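Local coordinates for beta-lactamase (Klebsiella pneumoniae, PDB 6M5P), which probably catalyses the hydrolysis of beta-lactam antibiotics to substituted beta-amino acids, as a member of the class C beta-lactamase family, at residues A[67-72]-A[328-333]; A[261-266]-A[277-282]; A[317-322]-A[334-339]. The protein carries 1 engineered substitution. All coordinates share one frame; numbering follows the deposited sequence.

Interaction 1: residues A[67-72]-A[328-333]; sequences FEVGSL and FGAYIA. With MER ((4R,5S)-3-{[(3S,5S)-5-(dimethylcarbamoyl)pyrrolidin-3-yl]sulfanyl}-5-[(2S,3R)-3-hydroxy-1-oxobutan-2-yl]-4-methyl-4,5-d ihydro-1H-pyrrole-2-carboxylic acid), chain B.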
loop_
_atom_site.group_PDB
_atom_site.type_symbol
_atom_site.label_atom_id
_atom_site.label_comp_id
_atom_site.label_asym_id
_atom_site.label_seq_id
_atom_site.Cartn_x
_atom_site.Cartn_y
_atom_site.Cartn_z
ATOM N N PHE A 67 -12.836 -3.477 0.852
ATOM C CA PHE A 67 -12.175 -3.452 2.143
ATOM C C PHE A 67 -11.355 -2.177 2.244
ATOM O O PHE A 67 -10.799 -1.701 1.246
ATOM C CB PHE A 67 -11.179 -4.619 2.239
ATOM C CG PHE A 67 -11.819 -5.993 2.290
ATOM C CD1 PHE A 67 -12.197 -6.648 1.130
ATOM C CD2 PHE A 67 -11.988 -6.653 3.503
ATOM C CE1 PHE A 67 -12.755 -7.919 1.172
ATOM C CE2 PHE A 67 -12.552 -7.939 3.548
ATOM C CZ PHE A 67 -12.928 -8.563 2.381
ATOM N N GLU A 68 -11.247 -1.636 3.458
ATOM C CA GLU A 68 -10.240 -0.614 3.710
ATOM C C GLU A 68 -8.866 -1.268 3.705
ATOM O O GLU A 68 -8.692 -2.371 4.230
ATOM C CB GLU A 68 -10.482 0.035 5.068
ATOM C CG GLU A 68 -11.819 0.757 5.142
ATOM C CD GLU A 68 -12.191 1.222 6.537
ATOM O OE1 GLU A 68 -11.380 1.122 7.487
ATOM O OE2 GLU A 68 -13.334 1.691 6.679
ATOM N N VAL A 69 -7.883 -0.597 3.108
ATOM C CA VAL A 69 -6.530 -1.137 3.046
ATOM C C VAL A 69 -5.516 -0.302 3.807
ATOM O O VAL A 69 -4.331 -0.641 3.808
ATOM C CB VAL A 69 -6.063 -1.407 1.604
ATOM C CG1 VAL A 69 -7.005 -2.401 0.947
ATOM C CG2 VAL A 69 -5.956 -0.104 0.813
ATOM N N GLY A 70 -5.948 0.755 4.477
ATOM C CA GLY A 70 -5.045 1.477 5.357
ATOM C C GLY A 70 -3.805 1.945 4.624
ATOM O O GLY A 70 -3.886 2.528 3.536
ATOM N N SER A 71 -2.634 1.658 5.203
ATOM C CA SER A 71 -1.395 2.189 4.645
ATOM C C SER A 71 -1.006 1.601 3.309
ATOM O O SER A 71 -0.051 2.111 2.713
ATOM C CB SER A 71 -0.210 1.993 5.568
ATOM O OG SER A 71 -0.196 3.056 6.491
ATOM N N LEU A 72 -1.706 0.587 2.795
ATOM C CA LEU A 72 -1.494 0.275 1.383
ATOM C C LEU A 72 -1.773 1.501 0.525
ATOM O O LEU A 72 -1.236 1.623 -0.582
ATOM C CB LEU A 72 -2.390 -0.868 0.913
ATOM C CG LEU A 72 -2.158 -2.296 1.398
ATOM C CD1 LEU A 72 -2.905 -3.294 0.523
ATOM C CD2 LEU A 72 -0.715 -2.583 1.398
ATOM N N PHE A 328 -9.583 -3.124 9.909
ATOM C CA PHE A 328 -9.171 -3.885 8.734
ATOM C C PHE A 328 -7.674 -4.166 8.774
ATOM O O PHE A 328 -6.888 -3.387 9.317
ATOM C CB PHE A 328 -9.463 -3.092 7.445
ATOM C CG PHE A 328 -10.928 -2.981 7.087
ATOM C CD1 PHE A 328 -11.730 -1.999 7.647
ATOM C CD2 PHE A 328 -11.492 -3.840 6.153
ATOM C CE1 PHE A 328 -13.071 -1.879 7.282
ATOM C CE2 PHE A 328 -12.834 -3.721 5.792
ATOM C CZ PHE A 328 -13.620 -2.744 6.369
ATOM N N GLY A 329 -7.288 -5.268 8.134
ATOM C CA GLY A 329 -5.887 -5.630 7.986
ATOM C C GLY A 329 -5.627 -6.158 6.590
ATOM O O GLY A 329 -6.276 -7.115 6.167
ATOM N N ALA A 330 -4.692 -5.538 5.868
ATOM C CA ALA A 330 -4.424 -5.843 4.468
ATOM C C ALA A 330 -2.938 -6.110 4.271
ATOM O O ALA A 330 -2.090 -5.652 5.044
ATOM C CB ALA A 330 -4.861 -4.682 3.556
ATOM N N TYR A 331 -2.622 -6.843 3.199
ATOM C CA TYR A 331 -1.231 -7.153 2.884
ATOM C C TYR A 331 -1.106 -7.453 1.398
ATOM O O TYR A 331 -1.976 -8.106 0.814
ATOM C CB TYR A 331 -0.742 -8.366 3.681
ATOM C CG TYR A 331 0.723 -8.695 3.491
ATOM C CD1 TYR A 331 1.707 -7.766 3.785
ATOM C CD2 TYR A 331 1.122 -9.934 3.010
ATOM C CE1 TYR A 331 3.056 -8.067 3.635
ATOM C CE2 TYR A 331 2.463 -10.242 2.855
ATOM C CZ TYR A 331 3.423 -9.307 3.164
ATOM O OH TYR A 331 4.744 -9.642 2.996
ATOM N N ILE A 332 -0.026 -6.967 0.797
ATOM C CA ILE A 332 0.358 -7.316 -0.567
ATOM C C ILE A 332 1.813 -7.743 -0.550
ATOM O O ILE A 332 2.646 -7.074 0.071
ATOM C CB ILE A 332 0.220 -6.112 -1.518
ATOM C CG1 ILE A 332 -1.247 -5.809 -1.772
ATOM C CG2 ILE A 332 0.986 -6.366 -2.829
ATOM C CD1 ILE A 332 -1.461 -4.639 -2.719
ATOM N N ALA A 333 2.128 -8.832 -1.255
ATOM C CA ALA A 333 3.512 -9.190 -1.536
ATOM C C ALA A 333 3.593 -9.719 -2.957
ATOM O O ALA A 333 2.677 -10.406 -3.420
ATOM C CB ALA A 333 4.032 -10.263 -0.574
HETATM C C1 MER B . -0.837 1.641 8.552
HETATM C C2 MER B . 1.992 1.611 9.610
HETATM C C3 MER B . -1.043 2.903 9.542
HETATM C C4 MER B . 0.279 3.258 9.985
HETATM C C5 MER B . 2.077 2.728 8.606
HETATM O O6 MER B . -1.634 0.967 7.999
HETATM C C7 MER B . -1.704 4.204 9.008
HETATM O O8 MER B . -1.969 4.980 10.129
HETATM C C9 MER B . -3.027 3.959 8.240
HETATM N N10 MER B . 1.164 3.707 8.819
HETATM C C11 MER B . 2.814 2.633 7.309
HETATM O O12 MER B . 2.818 1.555 6.677
HETATM O O13 MER B . 3.426 3.630 6.841
HETATM S S14 MER B . 3.661 0.942 10.064
HETATM C C15 MER B . 4.188 -0.530 9.302
HETATM C C16 MER B . 4.061 -0.742 7.740
HETATM C C17 MER B . 4.789 -1.875 7.629
HETATM C C18 MER B . 1.168 2.070 10.628
HETATM N N19 MER B . 6.175 -1.502 8.431
HETATM C C20 MER B . 0.327 0.972 11.365
HETATM C C21 MER B . 5.767 -0.737 9.469
HETATM C C22 MER B . 4.992 -2.503 6.240
HETATM N N23 MER B . 5.252 -3.982 6.200
HETATM O O24 MER B . 4.943 -1.937 5.203
HETATM C C25 MER B . 5.300 -4.684 7.477
HETATM C C26 MER B . 5.454 -4.678 4.942
#
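Glu68 and Phe67 close around the ring of Phe328 where the segment leading to Ser71 of this class C beta-lactamase lies against strand 328-335 of the central antiparallel sheet. Ser71 starts the Ser-X-X-Lys motif that holds the nucleophile in serine beta-lactamases, here Ser71 to Lys74, and the segment carrying it packs on the strand through Phe67, Glu68, Val69 and Leu72.

The aromatic contacts come first. Glu68 lays its aliphatic stem over one face of Phe328 in a CH-pi contact, CB lying 3.8 Å from the ring centroid and 23° off the normal; its backbone N also sits above that ring. Because the glutamate chain is extended beyond CG, the carboxylate carries on past CD1 and CE1 of Phe328, its plane 35° from that of the ring. Thr325 takes OE1, while Tyr205 and the backbone N of Val218 take OE2, three bonds that probably offset the burial of this carboxylate. Phe67 comes to the edge of the same ring, its CD2 lying in the ring plane 3.8 Å from Phe328 CE2, and the two side chains cross at about a right angle.

Aliphatic packing continues along the strand. The methyl of Ala330 is small enough for the backbone of Val69 to come close, Val69 CA lying 4.0 Å from Ala330 CB. Leu72 sends one methyl, CD1, to both Ala330 CB (3.9 Å) and Ile332 CG1 (3.8 Å), bridging two residues of the same sheet face.

Polar bonds shape the segment itself. Leu72 N donates to Val69 O, and Gly70 has a phi of +56°, a positive value that suits glycine. The turn presents the amide of Ser71, consistent with half of the oxyanion hole: Ser71 N donates to O6 of the meropenem-derived ligand at 3.0 Å.

Interaction 2: residues A[261-266]-A[277-282]; sequences TATHTG and LMWEQL. With MER ((4R,5S)-3-{[(3S,5S)-5-(dimethylcarbamoyl)pyrrolidin-3-yl]sulfanyl}-5-[(2S,3R)-3-hydroxy-1-oxobutan-2-yl]-4-methyl-4,5-d ihydro-1H-pyrrole-2-carboxylic acid), chain B.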
loop_
_atom_site.group_PDB
_atom_site.type_symbol
_atom_site.label_atom_id
_atom_site.label_comp_id
_atom_site.label_asym_id
_atom_site.label_seq_id
_atom_site.Cartn_x
_atom_site.Cartn_y
_atom_site.Cartn_z
ATOM N N THR A 261 6.923 0.918 -12.168
ATOM C CA THR A 261 8.202 0.241 -11.999
ATOM C C THR A 261 9.154 1.074 -11.150
ATOM O O THR A 261 9.842 0.539 -10.269
ATOM C CB THR A 261 8.801 -0.057 -13.376
ATOM O OG1 THR A 261 7.882 -0.883 -14.110
ATOM C CG2 THR A 261 10.138 -0.771 -13.248
ATOM N N ALA A 262 9.173 2.388 -11.375
ATOM C CA ALA A 262 10.128 3.241 -10.682
ATOM C C ALA A 262 9.857 3.344 -9.186
ATOM O O ALA A 262 10.779 3.697 -8.440
ATOM C CB ALA A 262 10.172 4.631 -11.317
ATOM N N THR A 263 8.634 3.049 -8.728
ATOM C CA THR A 263 8.405 3.049 -7.285
ATOM C C THR A 263 9.191 1.956 -6.587
ATOM O O THR A 263 9.329 2.006 -5.359
ATOM C CB THR A 263 6.925 2.891 -6.898
ATOM O OG1 THR A 263 6.446 1.595 -7.283
ATOM C CG2 THR A 263 6.051 3.994 -7.487
ATOM N N HIS A 264 9.685 0.961 -7.329
ATOM C CA HIS A 264 10.468 -0.117 -6.748
ATOM C C HIS A 264 11.940 0.233 -6.602
ATOM O O HIS A 264 12.716 -0.634 -6.189
ATOM C CB HIS A 264 10.386 -1.393 -7.605
ATOM C CG HIS A 264 9.002 -1.765 -8.049
ATOM N ND1 HIS A 264 8.795 -2.767 -8.969
ATOM C CD2 HIS A 264 7.777 -1.291 -7.721
ATOM C CE1 HIS A 264 7.497 -2.905 -9.184
ATOM N NE2 HIS A 264 6.857 -2.017 -8.442
ATOM N N THR A 265 12.344 1.447 -6.980
ATOM C CA THR A 265 13.733 1.863 -6.818
ATOM C C THR A 265 14.091 1.868 -5.344
ATOM O O THR A 265 13.321 2.350 -4.509
ATOM C CB THR A 265 13.891 3.274 -7.377
ATOM O OG1 THR A 265 13.491 3.292 -8.745
ATOM C CG2 THR A 265 15.324 3.745 -7.266
ATOM N N GLY A 266 15.266 1.331 -5.019
ATOM C CA GLY A 266 15.676 1.211 -3.637
ATOM C C GLY A 266 16.501 2.399 -3.194
ATOM O O GLY A 266 17.566 2.674 -3.761
ATOM N N LEU A 277 10.046 3.594 -2.878
ATOM C CA LEU A 277 9.086 4.686 -2.756
ATOM C C LEU A 277 7.816 4.089 -2.168
ATOM O O LEU A 277 6.987 3.514 -2.881
ATOM C CB LEU A 277 8.860 5.387 -4.091
ATOM C CG LEU A 277 8.518 6.881 -3.976
ATOM C CD1 LEU A 277 9.700 7.703 -3.449
ATOM C CD2 LEU A 277 8.011 7.449 -5.301
ATOM N N MET A 278 7.696 4.200 -0.842
ATOM C CA MET A 278 6.646 3.596 -0.013
ATOM C C MET A 278 6.706 2.074 0.065
ATOM O O MET A 278 6.661 1.525 1.172
ATOM C CB MET A 278 5.241 4.114 -0.364
ATOM C CG MET A 278 5.040 5.588 0.010
ATOM S SD MET A 278 5.161 5.859 1.799
ATOM C CE MET A 278 5.640 7.583 1.826
ATOM N N TRP A 279 6.830 1.371 -1.062
ATOM C CA TRP A 279 7.041 -0.073 -0.987
ATOM C C TRP A 279 8.311 -0.391 -0.193
ATOM O O TRP A 279 9.246 0.410 -0.129
ATOM C CB TRP A 279 7.214 -0.658 -2.392
ATOM C CG TRP A 279 6.009 -0.565 -3.279
ATOM C CD1 TRP A 279 5.823 0.293 -4.332
ATOM C CD2 TRP A 279 4.829 -1.376 -3.211
ATOM N NE1 TRP A 279 4.602 0.068 -4.926
ATOM C CE2 TRP A 279 3.973 -0.952 -4.261
ATOM C CE3 TRP A 279 4.416 -2.423 -2.376
ATOM C CZ2 TRP A 279 2.728 -1.530 -4.483
ATOM C CZ3 TRP A 279 3.176 -2.997 -2.600
ATOM C CH2 TRP A 279 2.350 -2.548 -3.647
ATOM N N GLU A 280 8.339 -1.583 0.399
ATOM C CA GLU A 280 9.506 -2.133 1.080
ATOM C C GLU A 280 9.879 -3.442 0.408
ATOM O O GLU A 280 9.006 -4.163 -0.083
ATOM C CB GLU A 280 9.186 -2.459 2.554
ATOM C CG GLU A 280 8.632 -1.303 3.355
ATOM C CD GLU A 280 8.450 -1.657 4.818
ATOM O OE1 GLU A 280 8.716 -2.821 5.193
ATOM O OE2 GLU A 280 8.041 -0.771 5.591
ATOM N N GLN A 281 11.172 -3.771 0.390
ATOM C CA GLN A 281 11.587 -5.006 -0.264
ATOM C C GLN A 281 12.738 -5.665 0.484
ATOM O O GLN A 281 13.473 -5.023 1.240
ATOM C CB GLN A 281 11.941 -4.802 -1.736
ATOM C CG GLN A 281 13.224 -4.038 -1.939
ATOM C CD GLN A 281 13.473 -3.715 -3.411
ATOM O OE1 GLN A 281 12.543 -3.469 -4.180
ATOM N NE2 GLN A 281 14.748 -3.706 -3.812
ATOM N N LEU A 282 12.875 -6.973 0.247
ATOM C CA LEU A 282 13.951 -7.829 0.722
ATOM C C LEU A 282 14.486 -8.626 -0.458
ATOM O O LEU A 282 13.758 -8.876 -1.421
ATOM C CB LEU A 282 13.418 -8.820 1.767
ATOM C CG LEU A 282 13.056 -8.316 3.168
ATOM C CD1 LEU A 282 12.424 -9.425 3.984
ATOM C CD2 LEU A 282 14.288 -7.809 3.869
HETATM C C1 MER B . -0.837 1.641 8.552
HETATM C C2 MER B . 1.992 1.611 9.610
HETATM C C3 MER B . -1.043 2.903 9.542
HETATM C C4 MER B . 0.279 3.258 9.985
HETATM C C5 MER B . 2.077 2.728 8.606
HETATM O O6 MER B . -1.634 0.967 7.999
HETATM C C7 MER B . -1.704 4.204 9.008
HETATM O O8 MER B . -1.969 4.980 10.129
HETATM C C9 MER B . -3.027 3.959 8.240
HETATM N N10 MER B . 1.164 3.707 8.819
HETATM C C11 MER B . 2.814 2.633 7.309
HETATM O O12 MER B . 2.818 1.555 6.677
HETATM O O13 MER B . 3.426 3.630 6.841
HETATM S S14 MER B . 3.661 0.942 10.064
HETATM C C15 MER B . 4.188 -0.530 9.302
HETATM C C16 MER B . 4.061 -0.742 7.740
HETATM C C17 MER B . 4.789 -1.875 7.629
HETATM C C18 MER B . 1.168 2.070 10.628
HETATM N N19 MER B . 6.175 -1.502 8.431
HETATM C C20 MER B . 0.327 0.972 11.365
HETATM C C21 MER B . 5.767 -0.737 9.469
HETATM C C22 MER B . 4.992 -2.503 6.240
HETATM N N23 MER B . 5.252 -3.982 6.200
HETATM O O24 MER B . 4.943 -1.937 5.203
HETATM C C25 MER B . 5.300 -4.684 7.477
HETATM C C26 MER B . 5.454 -4.678 4.942
#
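Ala262 O is gripped twice by Thr265, through its backbone N and its OG1, both arriving from the same face of the carbonyl plane, and this fixes the turn that presses Thr263 against Leu277. The OG1 bond to Ala262 O is the shorter, 2.8 Å. Residues 262 to 265 form a type I beta turn that follows the body of helix 254-262 and packs against the run into strand 280-283 of the central antiparallel sheet.

Across the contact the main polar link is between backbones: Leu277 N donates to Thr263 O at 3.0 Å, from 22° outside the carbonyl plane. Beside it Leu277 CB rests against that oxygen and Thr263 CA. Threonine suits its place because its hydroxyl serves twice. OG1 lies between the backbone N and carbonyl carbon (chi1 66°), where it bonds back to Leu260 O and also reaches the edge of Trp279, 3.3 Å from CD1.

His264 points its CB away from the other segment, yet its ring swings back to make a T-shaped pair with Trp279. The histidine edge faces the five-membered indole ring, the planes standing at 88° and the centroids 5.6 Å apart. Asn244 holds NE2 of His264, which steadies the ring's rotation, while Trp279 continues the aromatic chain by an edge-to-face contact with Phe334.

Beyond the tryptophan the chain faces the active site. Glu280, extended beyond CG, carries its carboxylate to the bound ligand, whose pyrrolidine N19 makes a weak hydrogen bond to Glu280 OE2, 3.5 Å long.

Interaction 3: residues A[317-322]-A[334-339]; sequences VWINKT and FVPAKK. With MER ((4R,5S)-3-{[(3S,5S)-5-(dimethylcarbamoyl)pyrrolidin-3-yl]sulfanyl}-5-[(2S,3R)-3-hydroxy-1-oxobutan-2-yl]-4-methyl-4,5-d ihydro-1H-pyrrole-2-carboxylic acid), chain B.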
loop_
_atom_site.group_PDB
_atom_site.type_symbol
_atom_site.label_atom_id
_atom_site.label_comp_id
_atom_site.label_asym_id
_atom_site.label_seq_id
_atom_site.Cartn_x
_atom_site.Cartn_y
_atom_site.Cartn_z
ATOM N N VAL A 317 13.539 -9.924 -5.953
ATOM C CA VAL A 317 13.211 -9.327 -4.666
ATOM C C VAL A 317 11.782 -9.685 -4.301
ATOM O O VAL A 317 10.948 -9.962 -5.165
ATOM C CB VAL A 317 13.371 -7.785 -4.657
ATOM C CG1 VAL A 317 14.849 -7.377 -4.690
ATOM C CG2 VAL A 317 12.612 -7.157 -5.806
ATOM N N TRP A 318 11.520 -9.651 -2.993
ATOM C CA TRP A 318 10.186 -9.754 -2.414
ATOM C C TRP A 318 9.762 -8.327 -2.085
ATOM O O TRP A 318 10.364 -7.683 -1.225
ATOM C CB TRP A 318 10.288 -10.588 -1.142
ATOM C CG TRP A 318 9.075 -10.665 -0.270
ATOM C CD1 TRP A 318 8.627 -9.720 0.615
ATOM C CD2 TRP A 318 8.198 -11.789 -0.130
ATOM N NE1 TRP A 318 7.508 -10.179 1.268
ATOM C CE2 TRP A 318 7.221 -11.445 0.828
ATOM C CE3 TRP A 318 8.135 -13.047 -0.733
ATOM C CZ2 TRP A 318 6.199 -12.315 1.193
ATOM C CZ3 TRP A 318 7.115 -13.905 -0.372
ATOM C CH2 TRP A 318 6.162 -13.535 0.582
ATOM N N ILE A 319 8.763 -7.812 -2.800
ATOM C CA ILE A 319 8.266 -6.452 -2.595
ATOM C C ILE A 319 6.947 -6.546 -1.850
ATOM O O ILE A 319 6.095 -7.372 -2.196
ATOM C CB ILE A 319 8.091 -5.721 -3.936
ATOM C CG1 ILE A 319 9.412 -5.720 -4.708
ATOM C CG2 ILE A 319 7.607 -4.302 -3.693
ATOM C CD1 ILE A 319 9.302 -5.127 -6.093
ATOM N N ASN A 320 6.759 -5.718 -0.821
ATOM C CA ASN A 320 5.562 -5.900 -0.008
ATOM C C ASN A 320 5.153 -4.613 0.693
ATOM O O ASN A 320 5.914 -3.642 0.785
ATOM C CB ASN A 320 5.690 -7.107 0.952
ATOM C CG ASN A 320 6.652 -6.872 2.124
ATOM O OD1 ASN A 320 7.430 -5.892 2.168
ATOM N ND2 ASN A 320 6.620 -7.788 3.075
ATOM N N LYS A 321 3.920 -4.632 1.195
ATOM C CA LYS A 321 3.397 -3.524 1.981
ATOM C C LYS A 321 2.249 -4.049 2.827
ATOM O O LYS A 321 1.372 -4.750 2.315
ATOM C CB LYS A 321 2.893 -2.413 1.051
ATOM C CG LYS A 321 2.417 -1.166 1.775
ATOM C CD LYS A 321 3.586 -0.297 2.130
ATOM C CE LYS A 321 3.177 0.728 3.169
ATOM N NZ LYS A 321 3.140 0.133 4.526
ATOM N N THR A 322 2.250 -3.710 4.116
ATOM C CA THR A 322 1.103 -3.943 4.983
ATOM C C THR A 322 0.295 -2.664 5.123
ATOM O O THR A 322 0.795 -1.557 4.924
ATOM C CB THR A 322 1.521 -4.398 6.386
ATOM O OG1 THR A 322 2.294 -3.364 7.000
ATOM C CG2 THR A 322 2.307 -5.683 6.344
ATOM N N PHE A 334 4.683 -9.391 -3.650
ATOM C CA PHE A 334 4.897 -9.921 -4.989
ATOM C C PHE A 334 6.388 -10.053 -5.273
ATOM O O PHE A 334 7.222 -9.347 -4.698
ATOM C CB PHE A 334 4.154 -9.115 -6.068
ATOM C CG PHE A 334 4.573 -7.664 -6.176
ATOM C CD1 PHE A 334 4.023 -6.690 -5.342
ATOM C CD2 PHE A 334 5.472 -7.259 -7.161
ATOM C CE1 PHE A 334 4.398 -5.352 -5.472
ATOM C CE2 PHE A 334 5.840 -5.919 -7.295
ATOM C CZ PHE A 334 5.296 -4.968 -6.447
ATOM N N VAL A 335 6.709 -10.983 -6.167
ATOM C CA VAL A 335 8.081 -11.319 -6.543
ATOM C C VAL A 335 8.169 -11.186 -8.055
ATOM O O VAL A 335 7.728 -12.089 -8.784
ATOM C CB VAL A 335 8.470 -12.733 -6.079
ATOM C CG1 VAL A 335 9.922 -13.063 -6.462
ATOM C CG2 VAL A 335 8.274 -12.891 -4.581
ATOM N N PRO A 336 8.697 -10.082 -8.573
ATOM C CA PRO A 336 8.666 -9.893 -10.032
ATOM C C PRO A 336 9.367 -10.996 -10.810
ATOM O O PRO A 336 8.877 -11.399 -11.872
ATOM C CB PRO A 336 9.320 -8.512 -10.218
ATOM C CG PRO A 336 9.020 -7.796 -8.918
ATOM C CD PRO A 336 9.145 -8.868 -7.862
ATOM N N ALA A 337 10.482 -11.520 -10.289
ATOM C CA ALA A 337 11.209 -12.580 -10.986
ATOM C C ALA A 337 10.351 -13.812 -11.193
ATOM O O ALA A 337 10.599 -14.593 -12.122
ATOM C CB ALA A 337 12.458 -12.960 -10.199
ATOM N N LYS A 338 9.374 -14.034 -10.326
ATOM C CA LYS A 338 8.503 -15.195 -10.423
ATOM C C LYS A 338 7.126 -14.857 -10.984
ATOM O O LYS A 338 6.285 -15.757 -11.084
ATOM C CB LYS A 338 8.372 -15.871 -9.050
ATOM C CG LYS A 338 9.683 -16.335 -8.426
ATOM C CD LYS A 338 10.387 -17.344 -9.312
ATOM C CE LYS A 338 11.683 -17.814 -8.670
ATOM N NZ LYS A 338 12.549 -18.548 -9.635
ATOM N N LYS A 339 6.888 -13.601 -11.372
ATOM C CA LYS A 339 5.582 -13.134 -11.835
ATOM C C LYS A 339 4.468 -13.669 -10.943
ATOM O O LYS A 339 3.444 -14.165 -11.436
ATOM C CB LYS A 339 5.350 -13.522 -13.298
ATOM C CG LYS A 339 6.408 -12.976 -14.236
ATOM C CD LYS A 339 6.401 -11.455 -14.303
ATOM C CE LYS A 339 7.489 -10.952 -15.255
ATOM N NZ LYS A 339 7.343 -9.503 -15.572
HETATM C C1 MER B . -0.837 1.641 8.552
HETATM C C2 MER B . 1.992 1.611 9.610
HETATM C C3 MER B . -1.043 2.903 9.542
HETATM C C4 MER B . 0.279 3.258 9.985
HETATM C C5 MER B . 2.077 2.728 8.606
HETATM O O6 MER B . -1.634 0.967 7.999
HETATM C C7 MER B . -1.704 4.204 9.008
HETATM O O8 MER B . -1.969 4.980 10.129
HETATM C C9 MER B . -3.027 3.959 8.240
HETATM N N10 MER B . 1.164 3.707 8.819
HETATM C C11 MER B . 2.814 2.633 7.309
HETATM O O12 MER B . 2.818 1.555 6.677
HETATM O O13 MER B . 3.426 3.630 6.841
HETATM S S14 MER B . 3.661 0.942 10.064
HETATM C C15 MER B . 4.188 -0.530 9.302
HETATM C C16 MER B . 4.061 -0.742 7.740
HETATM C C17 MER B . 4.789 -1.875 7.629
HETATM C C18 MER B . 1.168 2.070 10.628
HETATM N N19 MER B . 6.175 -1.502 8.431
HETATM C C20 MER B . 0.327 0.972 11.365
HETATM C C21 MER B . 5.767 -0.737 9.469
HETATM C C22 MER B . 4.992 -2.503 6.240
HETATM N N23 MER B . 5.252 -3.982 6.200
HETATM O O24 MER B . 4.943 -1.937 5.203
HETATM C C25 MER B . 5.300 -4.684 7.477
HETATM C C26 MER B . 5.454 -4.678 4.942
#
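Ile319 and Phe334 form an antiparallel hydrogen-bonded pair, with Ile319 N to Phe334 O and Phe334 N to Ile319 O both measuring 2.9 Å. On the face shared by the pair, the phenyl ring of Phe334 folds over its partner: CG sits between the backbone N and the carbonyl carbon (chi1 61°), turning the ring across the isoleucine. Ile319 CB then lies over the ring face, 4.0 Å from the centroid, and CG2 and CD1 splay toward CZ and CE2. Branching at CB lets one isoleucine spread over the ring and still extend CD1 to Pro336, 3.9 Å from its CG.

The pairing lies toward the ends of the beta hairpin 317-325/328-335 remote from its turn, and the first arm carries the Lys-Thr-Gly motif of serine beta-lactamases, beginning at Lys321. Where the pairing ends, the chain turns off into a 3-10 segment at Pro336, a residue that has no N-H to offer the neighbouring strand. Val317 O is buried with no hydrogen-bond partner; Val335 CA lies 3.5 Å from Val317 O instead, in a CA-H...O contact with an angle of 155° at the hydrogen. Val335 CG2 comes obliquely to the indole of Trp318, 3.9 Å from CE3.

At the motif end Lys321, bent at chi2 and chi4, curls its ammonium group among three oxygens. NZ donates to Thr322 O, to the ligand carboxylate O12 at 2.6 Å, and to the amide O24 at 2.8 Å.

How the interactions relate
All three contacts reach the nine-stranded sheet, and interaction 1, nearest the chain centre, holds Ser71. Interactions 2 and 3 are closest, their centres about 10 Å apart, with strands 280-283 and 317-325 adjacent and Glu280 O probably bonded to Asn320 N at 2.8 Å. Interactions 1 and 3 lie about 16 Å apart yet share strand 328-335, and Lys321 N meets Ile332 O at 3.0 Å. Trp279 joins interaction 2 to interaction 1, its CZ3 packing 4.0 Å from Ile332 CG2, although those centres are about 17 Å apart. The three contacts meet at one ligand, which Lys74, Asn158 and Ser324 also bond.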